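Local coordinates for hypothetical protein TT1662 (Thermus thermophilus, PDB 1UFO), which probably acts as a hydrolase with the alpha/beta hydrolase fold, although its substrate is not known, at residues L8-L13 / E97-R102; A22-L27 / R50-L55; L26-H31 / L107-G112; L86-E91 / A116-L121; S138-K143 / P163-E168. All blocks are in the same frame, centred on the assembly; numbering follows the deposited sequence.

Interactions 2 and 3 pair neighbouring parallel strands of one mixed sheet. They share Leu26 and Leu27 on strand 25-30, and their centres lie about 11 Å apart. Interactions 1 and 4 sit on helix 77-103, with centres about 16 Å apart. Interaction 1 ties this helix to the edge strand 3-10, and Ala99 CB packs on Leu55 CD1 of interaction 2 at 3.5 Å. Interaction 4 ties it to helix 114-124, which follows the probable nucleophile elbow at the end of strand 107-112 in interaction 3. Interactions 3 and 4 touch where Leu30 CD1 meets Val118 CG1 at 3.7 Å. Interaction 5 joins two loops beyond helix 114-124, its centre about 12 Å from that of interaction 4.

Interaction 1 of 5, residues L8-L13 / E97-R102; sequences LTLAGL and EEAERR
Thr9 and Leu10 of strand 3-10 meet Glu98 and Arg102 of helix 77-103. The contact joins the edge of the central sheet of an alpha/beta hydrolase fold to a helix packed on it. The strand and helix segments run at 111° to each other. Residues Leu10 to Leu13 form the type I' turn of the hairpin that leads into strand 13-20.

Arg102 carries the polar part. From CB its chain runs extended through CG to CD, and NE then turns off (chi3 -42°). NE donates to Glu98 OE1 at 3.3 Å. CZ has Leu10 CD2 above it at 3.1 Å, so this methyl sits tightly over the centre of one guanidinium face. NH1 has two acceptors. It reaches Glu98 OE1 at 3.2 Å and Thr9 O at 2.9 Å. NH2 lies 3.6 Å from Leu10 CD2. Arg102 thus grips one carboxylate oxygen side-on with two nitrogens and links it to the strand backbone.

The other oxygen, Glu98 OE2, takes a salt bridge from Arg101 NH1 at 2.6 Å. The three charged residues form a network that fixes the rotation of the Glu98 carboxylate. Leu10 packs on the helix through both methyls. CD1 faces Ala99 CB at 4.4 Å, and CD2 also touches Glu98 CG at 3.3 Å.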
# COMPACT_ATOMS: atom_id res chain seq x y z
N LEU A 8 -5.86 22.86 -21.34
CA LEU A 8 -6.26 22.26 -22.61
C LEU A 8 -7.76 22.29 -22.65
O LEU A 8 -8.41 22.59 -21.63
CB LEU A 8 -5.87 20.80 -22.62
CG LEU A 8 -4.41 20.54 -22.37
CD1 LEU A 8 -4.17 19.06 -22.36
CD2 LEU A 8 -3.59 21.20 -23.52
N THR A 9 -8.31 21.98 -23.82
CA THR A 9 -9.75 21.84 -23.99
C THR A 9 -10.01 20.40 -24.39
O THR A 9 -9.47 19.95 -25.39
CB THR A 9 -10.32 22.80 -25.08
OG1 THR A 9 -10.08 24.15 -24.67
CG2 THR A 9 -11.89 22.55 -25.22
N LEU A 10 -10.80 19.67 -23.57
CA LEU A 10 -11.12 18.27 -23.86
C LEU A 10 -12.59 18.08 -23.63
O LEU A 10 -13.08 18.48 -22.60
CB LEU A 10 -10.36 17.38 -22.90
CG LEU A 10 -8.87 17.31 -23.14
CD1 LEU A 10 -8.20 16.66 -21.88
CD2 LEU A 10 -8.62 16.45 -24.34
N ALA A 11 -13.28 17.55 -24.65
CA ALA A 11 -14.71 17.28 -24.56
C ALA A 11 -15.44 18.57 -24.18
O ALA A 11 -16.47 18.59 -23.48
CB ALA A 11 -14.93 16.19 -23.52
N GLY A 12 -14.87 19.69 -24.61
CA GLY A 12 -15.50 20.96 -24.34
C GLY A 12 -15.28 21.58 -22.98
O GLY A 12 -15.86 22.63 -22.69
N LEU A 13 -14.48 20.95 -22.13
CA LEU A 13 -14.17 21.46 -20.82
C LEU A 13 -12.71 21.96 -20.71
O LEU A 13 -11.84 21.43 -21.43
CB LEU A 13 -14.33 20.36 -19.81
CG LEU A 13 -15.79 20.00 -19.67
CD1 LEU A 13 -15.86 18.50 -19.32
CD2 LEU A 13 -16.45 20.93 -18.63
N GLU A 97 -12.23 9.82 -22.39
CA GLU A 97 -12.29 9.23 -23.72
C GLU A 97 -11.60 10.14 -24.75
O GLU A 97 -10.89 9.60 -25.59
CB GLU A 97 -13.76 8.87 -24.08
CG GLU A 97 -14.22 7.78 -23.19
CD GLU A 97 -15.70 7.48 -23.37
OE1 GLU A 97 -16.47 8.38 -23.86
OE2 GLU A 97 -16.07 6.35 -22.96
N GLU A 98 -11.74 11.46 -24.65
CA GLU A 98 -11.07 12.35 -25.58
C GLU A 98 -9.53 12.31 -25.32
O GLU A 98 -8.72 12.30 -26.28
CB GLU A 98 -11.59 13.80 -25.47
CG GLU A 98 -10.79 14.86 -26.29
CD GLU A 98 -10.70 14.52 -27.76
OE1 GLU A 98 -9.71 14.99 -28.42
OE2 GLU A 98 -11.63 13.80 -28.21
N ALA A 99 -9.12 12.27 -24.06
CA ALA A 99 -7.69 12.31 -23.79
C ALA A 99 -7.04 11.04 -24.38
O ALA A 99 -5.95 11.05 -24.94
CB ALA A 99 -7.48 12.35 -22.21
N GLU A 100 -7.71 9.90 -24.24
CA GLU A 100 -7.15 8.67 -24.75
C GLU A 100 -7.02 8.72 -26.25
O GLU A 100 -6.01 8.26 -26.78
CB GLU A 100 -8.05 7.47 -24.42
CG GLU A 100 -8.08 7.13 -22.99
CD GLU A 100 -8.80 5.82 -22.82
OE1 GLU A 100 -8.16 4.74 -22.96
OE2 GLU A 100 -10.02 5.89 -22.63
N ARG A 101 -8.04 9.25 -26.92
CA ARG A 101 -7.98 9.35 -28.42
C ARG A 101 -6.86 10.26 -28.84
O ARG A 101 -6.13 9.99 -29.81
CB ARG A 101 -9.30 9.92 -28.97
CG ARG A 101 -10.41 8.81 -29.02
CD ARG A 101 -11.65 9.27 -29.76
NE ARG A 101 -12.08 10.56 -29.24
CZ ARG A 101 -13.07 10.70 -28.37
NH1 ARG A 101 -13.38 11.93 -27.93
NH2 ARG A 101 -13.77 9.63 -27.97
N ARG A 102 -6.76 11.37 -28.13
CA ARG A 102 -5.77 12.38 -28.45
C ARG A 102 -4.33 12.04 -28.17
O ARG A 102 -3.45 12.30 -29.05
CB ARG A 102 -6.13 13.67 -27.73
CG ARG A 102 -5.13 14.73 -27.93
CD ARG A 102 -5.52 15.99 -27.20
NE ARG A 102 -6.92 16.32 -27.32
CZ ARG A 102 -7.42 17.50 -26.97
NH1 ARG A 102 -8.73 17.72 -27.06
NH2 ARG A 102 -6.59 18.45 -26.54

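Interaction 2 of 5, residues A22-L27 / R50-L55; sequences APKALL and RGFLLL
Ala25 to Leu27 and Phe52 to Leu54 pair as adjacent parallel strands in the central sheet of the alpha/beta hydrolase fold. Strands 25-30 and 52-56 belong to a beta-alpha-beta unit, with helix 37-42 between them in the chain. The two strand segments cross at -27°.

Four backbone bonds hold the pair. Lys24 N donates to Gly51 O at 2.8 Å, ahead of the strands proper. Leu53 N then bonds to Ala25 O, Leu27 N to Leu53 O, and Leu55 N to Leu27 O. Longer, weaker CA-H...O contacts lie between them, such as that from Leu54 CA to Leu27 O at 3.4 Å.

The two sheet faces are packed by different residues. On one, Leu26 CD2 touches both Leu53 CD2 at 3.9 Å and Leu55 CD1 at 4.0 Å. Leu26 and Leu53 run side by side, and helix 77-103 covers them. On the other face Ala25 CB meets Phe52 CE2 at 3.6 Å, at an oblique approach to the ring. Leu27 CB touches Leu54 CD2 there.

Lys24 reaches across the strand ends. Its CG stands between the backbone N and the carbonyl carbon, the crowded position (chi1 65°), and its chain is extended beyond that. CE passes Phe52 CE1 at 3.6 Å. The ammonium forms a salt bridge with Glu232, which Arg50 also engages. A water accepts from Lys24 NZ at 2.7 Å and donates to Arg50 O at 3.1 Å.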
# COMPACT_ATOMS: atom_id res chain seq x y z
N ALA A 22 8.15 13.56 -21.42
CA ALA A 22 8.09 12.20 -21.94
C ALA A 22 6.92 11.47 -21.28
O ALA A 22 7.13 10.67 -20.37
CB ALA A 22 9.38 11.39 -21.68
N PRO A 23 5.70 11.72 -21.75
CA PRO A 23 4.53 11.02 -21.12
C PRO A 23 4.42 9.57 -21.45
O PRO A 23 4.50 9.15 -22.62
CB PRO A 23 3.30 11.77 -21.64
CG PRO A 23 3.84 13.11 -22.21
CD PRO A 23 5.27 12.73 -22.72
N LYS A 24 4.26 8.74 -20.43
CA LYS A 24 4.12 7.29 -20.66
C LYS A 24 2.67 6.81 -20.33
O LYS A 24 2.32 5.71 -20.71
CB LYS A 24 5.11 6.47 -19.79
CG LYS A 24 4.86 6.58 -18.29
CD LYS A 24 5.94 5.88 -17.48
CE LYS A 24 5.64 5.97 -15.94
NZ LYS A 24 6.73 5.18 -15.23
N ALA A 25 1.90 7.65 -19.67
CA ALA A 25 0.49 7.29 -19.31
C ALA A 25 -0.29 8.53 -18.97
O ALA A 25 0.32 9.59 -18.70
CB ALA A 25 0.51 6.38 -18.05
N LEU A 26 -1.63 8.44 -18.94
CA LEU A 26 -2.47 9.59 -18.54
C LEU A 26 -3.05 9.28 -17.17
O LEU A 26 -3.37 8.15 -16.90
CB LEU A 26 -3.70 9.71 -19.51
CG LEU A 26 -3.37 10.18 -20.92
CD1 LEU A 26 -4.45 9.64 -21.92
CD2 LEU A 26 -3.29 11.71 -20.86
N LEU A 27 -3.20 10.31 -16.34
CA LEU A 27 -3.91 10.12 -15.06
C LEU A 27 -4.92 11.25 -15.02
O LEU A 27 -4.56 12.42 -14.93
CB LEU A 27 -2.97 10.21 -13.85
CG LEU A 27 -3.64 10.06 -12.49
CD1 LEU A 27 -4.38 8.68 -12.43
CD2 LEU A 27 -2.68 10.18 -11.35
N ARG A 50 7.57 11.30 -13.03
CA ARG A 50 7.74 9.90 -13.31
C ARG A 50 7.17 9.58 -14.70
O ARG A 50 7.27 8.45 -15.19
CB ARG A 50 7.01 9.14 -12.21
CG ARG A 50 7.29 7.74 -11.98
CD ARG A 50 8.68 7.59 -11.35
NE ARG A 50 8.80 7.87 -9.92
CZ ARG A 50 8.65 6.98 -8.92
NH1 ARG A 50 8.33 5.70 -9.13
NH2 ARG A 50 8.96 7.36 -7.67
N GLY A 51 6.52 10.56 -15.34
CA GLY A 51 6.04 10.30 -16.69
C GLY A 51 4.52 10.28 -16.85
O GLY A 51 4.01 9.99 -17.95
N PHE A 52 3.77 10.59 -15.80
CA PHE A 52 2.29 10.63 -15.95
C PHE A 52 1.82 12.01 -16.35
O PHE A 52 2.17 13.02 -15.72
CB PHE A 52 1.62 10.21 -14.61
CG PHE A 52 1.81 8.76 -14.31
CD1 PHE A 52 3.00 8.28 -13.77
CD2 PHE A 52 0.78 7.85 -14.64
CE1 PHE A 52 3.16 6.90 -13.56
CE2 PHE A 52 0.94 6.50 -14.43
CZ PHE A 52 2.16 6.02 -13.88
N LEU A 53 1.07 12.07 -17.48
CA LEU A 53 0.48 13.32 -17.89
C LEU A 53 -0.78 13.48 -17.06
O LEU A 53 -1.75 12.70 -17.23
CB LEU A 53 0.19 13.22 -19.43
CG LEU A 53 -0.16 14.52 -20.14
CD1 LEU A 53 -0.11 14.18 -21.65
CD2 LEU A 53 -1.52 15.05 -19.72
N LEU A 54 -0.75 14.40 -16.13
CA LEU A 54 -1.91 14.60 -15.23
C LEU A 54 -2.90 15.54 -15.83
O LEU A 54 -2.54 16.62 -16.34
CB LEU A 54 -1.48 15.21 -13.93
CG LEU A 54 -0.23 14.57 -13.31
CD1 LEU A 54 0.10 15.37 -11.97
CD2 LEU A 54 -0.46 13.08 -13.03
N LEU A 55 -4.16 15.19 -15.70
CA LEU A 55 -5.29 16.02 -16.13
C LEU A 55 -6.29 16.18 -14.98
O LEU A 55 -6.55 15.22 -14.32
CB LEU A 55 -6.08 15.32 -17.24
CG LEU A 55 -5.25 15.00 -18.49
CD1 LEU A 55 -6.15 14.22 -19.53
CD2 LEU A 55 -4.83 16.26 -19.19
O HOH W 1 9.22 6.09 -15.61

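Interaction 3 of 5, residues L26-H31 / L107-G112; sequences LLLALH and LFLAGG
Leu26 to Leu30 and Leu107 to Gly111 pair as parallel strands in the middle of the sheet, where every residue of the contact is buried. Five backbone bonds run along them. Phe108 N donates to Leu26 O, Leu28 N to Phe108 O, Ala110 N to Leu28 O, Leu30 N to Ala110 O, and Gly112 N to Leu30 O, all at 2.9 to 3.0 Å. The short CA-H...O contact from Ala29 CA to Ala110 O, at 3.2 Å, shows how close the backbones lie.

Strand 107-112 leads into the probable nucleophile elbow of this alpha/beta hydrolase fold. Gly111 begins the GxSxG pattern, and Ser113 follows the strand as the likely nucleophile. The range 103-123 has been predicted to be a transmembrane helix, but residues 107-112 form a strand here.

The side chains fill both faces. Leu27 CD1, turned off the chain at chi2 58°, rests against Phe108 CB at 3.6 Å and Ala110 CB at 3.9 Å. Phe108 CD1 lies 3.6 Å from Leu26 O, which sits at the ring edge, near its plane. On the other face Leu28 and Leu109 lie side by side, Leu28 CB touching Leu109 CD2 at 4.0 Å. Leu26 CB meets Leu107 CG at 4.1 Å. The side chain of His31 sets off away from strand 107-112, and its NE2 is hydrogen-bonded to Ala59 N.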
# COMPACT_ATOMS: atom_id res chain seq x y z
N LEU A 26 -1.63 8.44 -18.94
CA LEU A 26 -2.47 9.59 -18.54
C LEU A 26 -3.05 9.28 -17.17
O LEU A 26 -3.37 8.15 -16.90
CB LEU A 26 -3.70 9.71 -19.51
CG LEU A 26 -3.37 10.18 -20.92
CD1 LEU A 26 -4.45 9.64 -21.92
CD2 LEU A 26 -3.29 11.71 -20.86
N LEU A 27 -3.20 10.31 -16.34
CA LEU A 27 -3.91 10.12 -15.06
C LEU A 27 -4.92 11.25 -15.02
O LEU A 27 -4.56 12.42 -14.93
CB LEU A 27 -2.97 10.21 -13.85
CG LEU A 27 -3.64 10.06 -12.49
CD1 LEU A 27 -4.38 8.68 -12.43
CD2 LEU A 27 -2.68 10.18 -11.35
N LEU A 28 -6.21 10.91 -15.08
CA LEU A 28 -7.28 11.91 -14.90
C LEU A 28 -7.60 11.90 -13.42
O LEU A 28 -7.98 10.85 -12.88
CB LEU A 28 -8.57 11.54 -15.75
CG LEU A 28 -9.78 12.46 -15.47
CD1 LEU A 28 -9.48 13.93 -15.76
CD2 LEU A 28 -10.99 11.97 -16.40
N ALA A 29 -7.48 13.06 -12.80
CA ALA A 29 -7.70 13.20 -11.32
C ALA A 29 -8.94 14.00 -11.05
O ALA A 29 -9.13 15.06 -11.65
CB ALA A 29 -6.47 13.86 -10.66
N LEU A 30 -9.76 13.51 -10.13
CA LEU A 30 -11.08 14.04 -9.77
C LEU A 30 -11.05 14.44 -8.33
O LEU A 30 -10.86 13.63 -7.42
CB LEU A 30 -12.19 13.00 -9.96
CG LEU A 30 -12.12 12.38 -11.38
CD1 LEU A 30 -13.26 11.29 -11.47
CD2 LEU A 30 -12.36 13.44 -12.53
N HIS A 31 -11.16 15.77 -8.11
CA HIS A 31 -11.04 16.34 -6.79
C HIS A 31 -12.27 16.04 -5.93
O HIS A 31 -13.27 15.50 -6.42
CB HIS A 31 -10.78 17.88 -6.96
CG HIS A 31 -11.97 18.66 -7.45
ND1 HIS A 31 -13.08 18.89 -6.67
CD2 HIS A 31 -12.21 19.24 -8.67
CE1 HIS A 31 -13.95 19.64 -7.37
NE2 HIS A 31 -13.43 19.88 -8.58
N LEU A 107 -4.69 4.96 -19.83
CA LEU A 107 -5.33 5.95 -18.97
C LEU A 107 -5.71 5.33 -17.63
O LEU A 107 -6.29 4.21 -17.57
CB LEU A 107 -6.58 6.56 -19.63
CG LEU A 107 -7.19 7.74 -18.78
CD1 LEU A 107 -7.71 8.92 -19.57
CD2 LEU A 107 -8.32 7.05 -17.95
N PHE A 108 -5.37 6.08 -16.58
CA PHE A 108 -5.70 5.70 -15.21
C PHE A 108 -6.55 6.78 -14.61
O PHE A 108 -6.55 7.93 -15.08
CB PHE A 108 -4.43 5.61 -14.37
CG PHE A 108 -3.52 4.55 -14.82
CD1 PHE A 108 -2.54 4.79 -15.78
CD2 PHE A 108 -3.63 3.30 -14.26
CE1 PHE A 108 -1.65 3.74 -16.18
CE2 PHE A 108 -2.76 2.23 -14.62
CZ PHE A 108 -1.77 2.44 -15.58
N LEU A 109 -7.33 6.42 -13.59
CA LEU A 109 -8.12 7.46 -12.87
C LEU A 109 -7.64 7.58 -11.41
O LEU A 109 -7.23 6.56 -10.80
CB LEU A 109 -9.58 7.06 -12.77
CG LEU A 109 -10.36 6.82 -14.01
CD1 LEU A 109 -11.85 6.43 -13.52
CD2 LEU A 109 -10.43 8.14 -14.85
N ALA A 110 -7.73 8.78 -10.85
CA ALA A 110 -7.48 8.97 -9.40
C ALA A 110 -8.61 9.84 -8.94
O ALA A 110 -9.01 10.76 -9.65
CB ALA A 110 -6.16 9.62 -9.14
N GLY A 111 -9.23 9.51 -7.79
CA GLY A 111 -10.26 10.40 -7.28
C GLY A 111 -10.01 10.60 -5.79
O GLY A 111 -9.56 9.65 -5.14
N GLY A 112 -10.29 11.80 -5.25
CA GLY A 112 -10.16 12.04 -3.81
C GLY A 112 -11.51 12.37 -3.21
O GLY A 112 -12.21 13.23 -3.70

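Interaction 4 of 5, residues L86-E91 / A116-L121; sequences LGFKEE and AFVAHL
The Phe88 ring meets Val118 CG2 obliquely, with CD2 of the ring 4.0 Å from that methyl. The two side chains cross at about a right angle. Around the same ring, Phe57 makes an edge-to-face contact, and the plane of the His31 ring is turned about 45° to it. Phe88 also touches Leu30 of the sheet.

This is helix-helix packing within the alpha/beta hydrolase fold. Helix 77-103 meets helix 114-124, which follows the probable nucleophile elbow. The segments cross at -59°, and their axes come within 9.2 Å. Val118 is wedged nearest the partner backbone. Its CG1 lies anti to the backbone N (chi1 174°), and reaches Lys89 CA at 3.5 Å and Lys89 N at 3.6 Å. It also touches Lys89 CB at 3.9 Å. Leu30 of strand 25-30 packs on Val118 as well, so the helices and the sheet share this interface.

One turn further along helix 114-124, Leu121 CB meets the methylenes of Lys89. Lys89 CD is 3.9 Å from it, and CG is 4.0 Å away. Leu86 CD2 approaches Leu121 CD1 at 4.3 Å, and Leu158 of helix 153-160 touches both leucines.

The side chains meet through carbon atoms. The Lys89 side chain lends only carbons to the contact, while its NZ forms a salt bridge with Glu125. The charge is thus paired beyond the interface, and van der Waals packing holds the two helices together here.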
# COMPACT_ATOMS: atom_id res chain seq x y z
N LEU A 86 -22.86 13.20 -10.03
CA LEU A 86 -23.37 12.65 -11.30
C LEU A 86 -22.91 13.50 -12.52
O LEU A 86 -22.65 12.93 -13.59
CB LEU A 86 -24.92 12.57 -11.21
CG LEU A 86 -25.37 11.39 -10.32
CD1 LEU A 86 -26.84 11.65 -10.02
CD2 LEU A 86 -25.19 10.05 -11.03
N GLY A 87 -22.87 14.81 -12.34
CA GLY A 87 -22.45 15.72 -13.41
C GLY A 87 -20.96 15.51 -13.66
O GLY A 87 -20.47 15.41 -14.80
N PHE A 88 -20.24 15.44 -12.56
CA PHE A 88 -18.77 15.26 -12.62
C PHE A 88 -18.43 13.92 -13.32
O PHE A 88 -17.48 13.83 -14.14
CB PHE A 88 -18.21 15.27 -11.17
CG PHE A 88 -16.71 15.55 -11.04
CD1 PHE A 88 -15.98 16.14 -12.03
CD2 PHE A 88 -16.12 15.33 -9.80
CE1 PHE A 88 -14.63 16.57 -11.80
CE2 PHE A 88 -14.80 15.74 -9.52
CZ PHE A 88 -14.05 16.37 -10.51
N LYS A 89 -19.20 12.85 -13.03
CA LYS A 89 -19.02 11.57 -13.68
C LYS A 89 -19.18 11.67 -15.19
O LYS A 89 -18.35 11.16 -15.95
CB LYS A 89 -20.09 10.56 -13.14
CG LYS A 89 -20.03 9.20 -13.84
CD LYS A 89 -21.39 8.50 -13.91
CE LYS A 89 -22.30 9.26 -14.83
NZ LYS A 89 -23.54 8.49 -15.13
N GLU A 90 -20.29 12.29 -15.63
CA GLU A 90 -20.57 12.30 -17.08
C GLU A 90 -19.49 13.08 -17.81
O GLU A 90 -19.08 12.68 -18.90
CB GLU A 90 -21.98 12.88 -17.28
CG GLU A 90 -22.49 12.89 -18.68
CD GLU A 90 -21.91 14.08 -19.47
OE1 GLU A 90 -21.88 13.92 -20.70
OE2 GLU A 90 -21.54 15.14 -18.90
N GLU A 91 -19.05 14.18 -17.20
CA GLU A 91 -17.98 15.02 -17.81
C GLU A 91 -16.66 14.25 -17.83
O GLU A 91 -15.91 14.28 -18.82
CB GLU A 91 -17.76 16.31 -16.99
CG GLU A 91 -18.98 17.25 -17.16
CD GLU A 91 -19.07 18.30 -16.12
OE1 GLU A 91 -18.30 18.26 -15.15
OE2 GLU A 91 -19.95 19.19 -16.30
N ALA A 116 -13.44 10.02 -5.53
CA ALA A 116 -13.25 8.57 -5.46
C ALA A 116 -14.61 7.91 -5.72
O ALA A 116 -14.70 6.85 -6.40
CB ALA A 116 -12.72 8.18 -4.08
N PHE A 117 -15.69 8.53 -5.20
CA PHE A 117 -17.01 7.96 -5.43
C PHE A 117 -17.35 8.07 -6.92
O PHE A 117 -17.96 7.16 -7.48
CB PHE A 117 -18.06 8.74 -4.59
CG PHE A 117 -19.45 8.20 -4.76
CD1 PHE A 117 -19.81 6.99 -4.16
CD2 PHE A 117 -20.39 8.90 -5.54
CE1 PHE A 117 -21.09 6.47 -4.32
CE2 PHE A 117 -21.69 8.40 -5.68
CZ PHE A 117 -22.03 7.17 -5.07
N VAL A 118 -16.97 9.20 -7.54
CA VAL A 118 -17.21 9.36 -8.98
C VAL A 118 -16.45 8.28 -9.75
O VAL A 118 -16.96 7.77 -10.73
CB VAL A 118 -16.77 10.77 -9.43
CG1 VAL A 118 -16.88 10.90 -11.03
CG2 VAL A 118 -17.72 11.77 -8.80
N ALA A 119 -15.21 7.98 -9.36
CA ALA A 119 -14.46 6.88 -10.01
C ALA A 119 -15.29 5.58 -9.93
O ALA A 119 -15.35 4.80 -10.92
CB ALA A 119 -13.06 6.73 -9.31
N HIS A 120 -15.89 5.32 -8.77
CA HIS A 120 -16.76 4.14 -8.63
C HIS A 120 -17.97 4.20 -9.57
O HIS A 120 -18.29 3.19 -10.22
CB HIS A 120 -17.18 4.03 -7.17
CG HIS A 120 -16.19 3.28 -6.35
ND1 HIS A 120 -16.15 1.90 -6.30
CD2 HIS A 120 -15.22 3.73 -5.50
CE1 HIS A 120 -15.20 1.54 -5.44
NE2 HIS A 120 -14.62 2.62 -4.94
N LEU A 121 -18.63 5.35 -9.65
CA LEU A 121 -19.76 5.50 -10.54
C LEU A 121 -19.31 5.15 -12.00
O LEU A 121 -20.04 4.50 -12.74
CB LEU A 121 -20.30 6.93 -10.55
CG LEU A 121 -21.00 7.45 -9.31
CD1 LEU A 121 -21.38 8.85 -9.41
CD2 LEU A 121 -22.25 6.55 -9.08

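Interaction 5 of 5, residues S138-K143 / P163-E168; sequences SGFPMK and PATRGE
Gly139 and Ala164 carry the polar link between two loops. Ala164 N donates to Gly139 O at 3.2 Å, with an N-H...O angle of 158° and the donor tilted 28° from the carbonyl plane. Gly139 has no side chain, which lets its CA come within 4.8 Å of Ala164 CA, and Ala164 CB lies on the side where a side chain would point. Within the first loop, Ser138 OG accepts from Phe140 N at 3.1 Å and so closes an ST turn. That hydroxyl also forms a hydrogen bond with Thr194 OG1. In the second loop, Thr165 OG1 forms a hydrogen bond with Pro162 O.

The contacts between the loops are otherwise van der Waals packing. Pro163 CG presses against Gly139 O at 3.2 Å. Ala164 CB and Thr165 CG2 both approach the Phe140 ring obliquely. Phe140 CE1 lies 3.8 Å from Ala164 CB, and Phe140 CE2 lies 3.6 Å from Thr165 CG2. The Thr165 and Phe140 side chains cross at about a right angle.

Lys193 adds a cation-pi contact to Phe140. The first loop follows strand 132-135, and the second follows helix 153-160 and begins with a short 3-10 segment. Helix 188-198 packs on Phe140, while Phe117, Leu121 and Ala124 of helix 114-124 pack on Pro163.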
# COMPACT_ATOMS: atom_id res chain seq x y z
N SER A 138 -15.02 6.17 -0.82
CA SER A 138 -15.86 4.99 -0.73
C SER A 138 -16.73 4.83 -1.96
O SER A 138 -16.94 5.81 -2.72
CB SER A 138 -16.74 5.18 0.51
OG SER A 138 -17.78 4.21 0.59
N GLY A 139 -17.16 3.59 -2.18
CA GLY A 139 -18.05 3.22 -3.28
C GLY A 139 -19.54 3.28 -2.92
O GLY A 139 -20.38 2.90 -3.73
N PHE A 140 -19.84 3.71 -1.71
CA PHE A 140 -21.17 3.93 -1.26
C PHE A 140 -21.32 5.39 -0.95
O PHE A 140 -20.38 6.03 -0.47
CB PHE A 140 -21.49 3.17 0.04
CG PHE A 140 -21.59 1.68 -0.14
CD1 PHE A 140 -20.46 0.84 -0.15
CD2 PHE A 140 -22.84 1.12 -0.33
CE1 PHE A 140 -20.61 -0.55 -0.38
CE2 PHE A 140 -23.00 -0.25 -0.54
CZ PHE A 140 -21.91 -1.09 -0.58
N PRO A 141 -22.53 5.94 -1.16
CA PRO A 141 -22.77 7.35 -0.84
C PRO A 141 -22.83 7.48 0.68
O PRO A 141 -23.00 6.48 1.37
CB PRO A 141 -24.11 7.67 -1.48
CG PRO A 141 -24.84 6.35 -1.39
CD PRO A 141 -23.73 5.29 -1.73
N MSE A 142 -22.56 8.67 1.15
CA MSE A 142 -22.55 8.88 2.58
C MSE A 142 -23.82 8.47 3.26
O MSE A 142 -24.91 8.46 2.72
CB MSE A 142 -22.25 10.35 2.90
CG MSE A 142 -23.41 11.31 2.53
SE MSE A 142 -22.96 13.16 2.92
CE MSE A 142 -22.28 13.64 1.26
N LYS A 143 -23.66 8.12 4.53
CA LYS A 143 -24.84 7.81 5.32
C LYS A 143 -25.72 9.05 5.29
O LYS A 143 -25.24 10.15 5.52
CB LYS A 143 -24.35 7.48 6.73
CG LYS A 143 -23.04 6.69 6.60
CD LYS A 143 -22.67 5.80 7.79
CE LYS A 143 -21.10 5.69 7.89
NZ LYS A 143 -20.52 6.99 8.22
N PRO A 163 -22.79 2.27 -6.51
CA PRO A 163 -21.89 1.63 -7.47
C PRO A 163 -21.16 0.42 -6.96
O PRO A 163 -20.99 -0.54 -7.72
CB PRO A 163 -20.89 2.76 -7.88
CG PRO A 163 -21.05 3.78 -6.76
CD PRO A 163 -22.49 3.71 -6.30
N ALA A 164 -20.71 0.43 -5.71
CA ALA A 164 -19.96 -0.74 -5.23
C ALA A 164 -20.78 -2.00 -5.11
O ALA A 164 -20.22 -3.06 -4.86
CB ALA A 164 -19.26 -0.45 -3.89
N THR A 165 -22.11 -1.86 -5.27
CA THR A 165 -22.97 -3.08 -5.24
C THR A 165 -23.10 -3.67 -6.64
O THR A 165 -23.80 -4.71 -6.82
CB THR A 165 -24.39 -2.79 -4.70
OG1 THR A 165 -25.08 -1.93 -5.62
CG2 THR A 165 -24.30 -2.11 -3.33
N ARG A 166 -22.44 -3.05 -7.65
CA ARG A 166 -22.50 -3.51 -9.07
C ARG A 166 -21.08 -3.99 -9.52
O ARG A 166 -20.62 -3.70 -10.65
CB ARG A 166 -22.99 -2.32 -9.96
CG ARG A 166 -24.32 -1.72 -9.46
CD ARG A 166 -24.62 -0.40 -10.11
NE ARG A 166 -24.70 -0.61 -11.54
CZ ARG A 166 -24.75 0.37 -12.42
NH1 ARG A 166 -24.84 0.10 -13.74
NH2 ARG A 166 -24.69 1.63 -12.01
N GLY A 167 -20.44 -4.78 -8.66
CA GLY A 167 -19.06 -5.22 -8.93
C GLY A 167 -18.86 -5.97 -10.21
O GLY A 167 -17.82 -5.95 -10.83
N GLU A 168 -19.91 -6.66 -10.62
CA GLU A 168 -19.79 -7.41 -11.84
C GLU A 168 -19.59 -6.49 -13.07
O GLU A 168 -19.10 -6.94 -14.10
CB GLU A 168 -21.03 -8.29 -11.96
CG GLU A 168 -22.34 -7.57 -12.24
CD GLU A 168 -22.94 -6.83 -11.06
OE1 GLU A 168 -22.60 -7.09 -9.87
OE2 GLU A 168 -23.83 -5.99 -11.35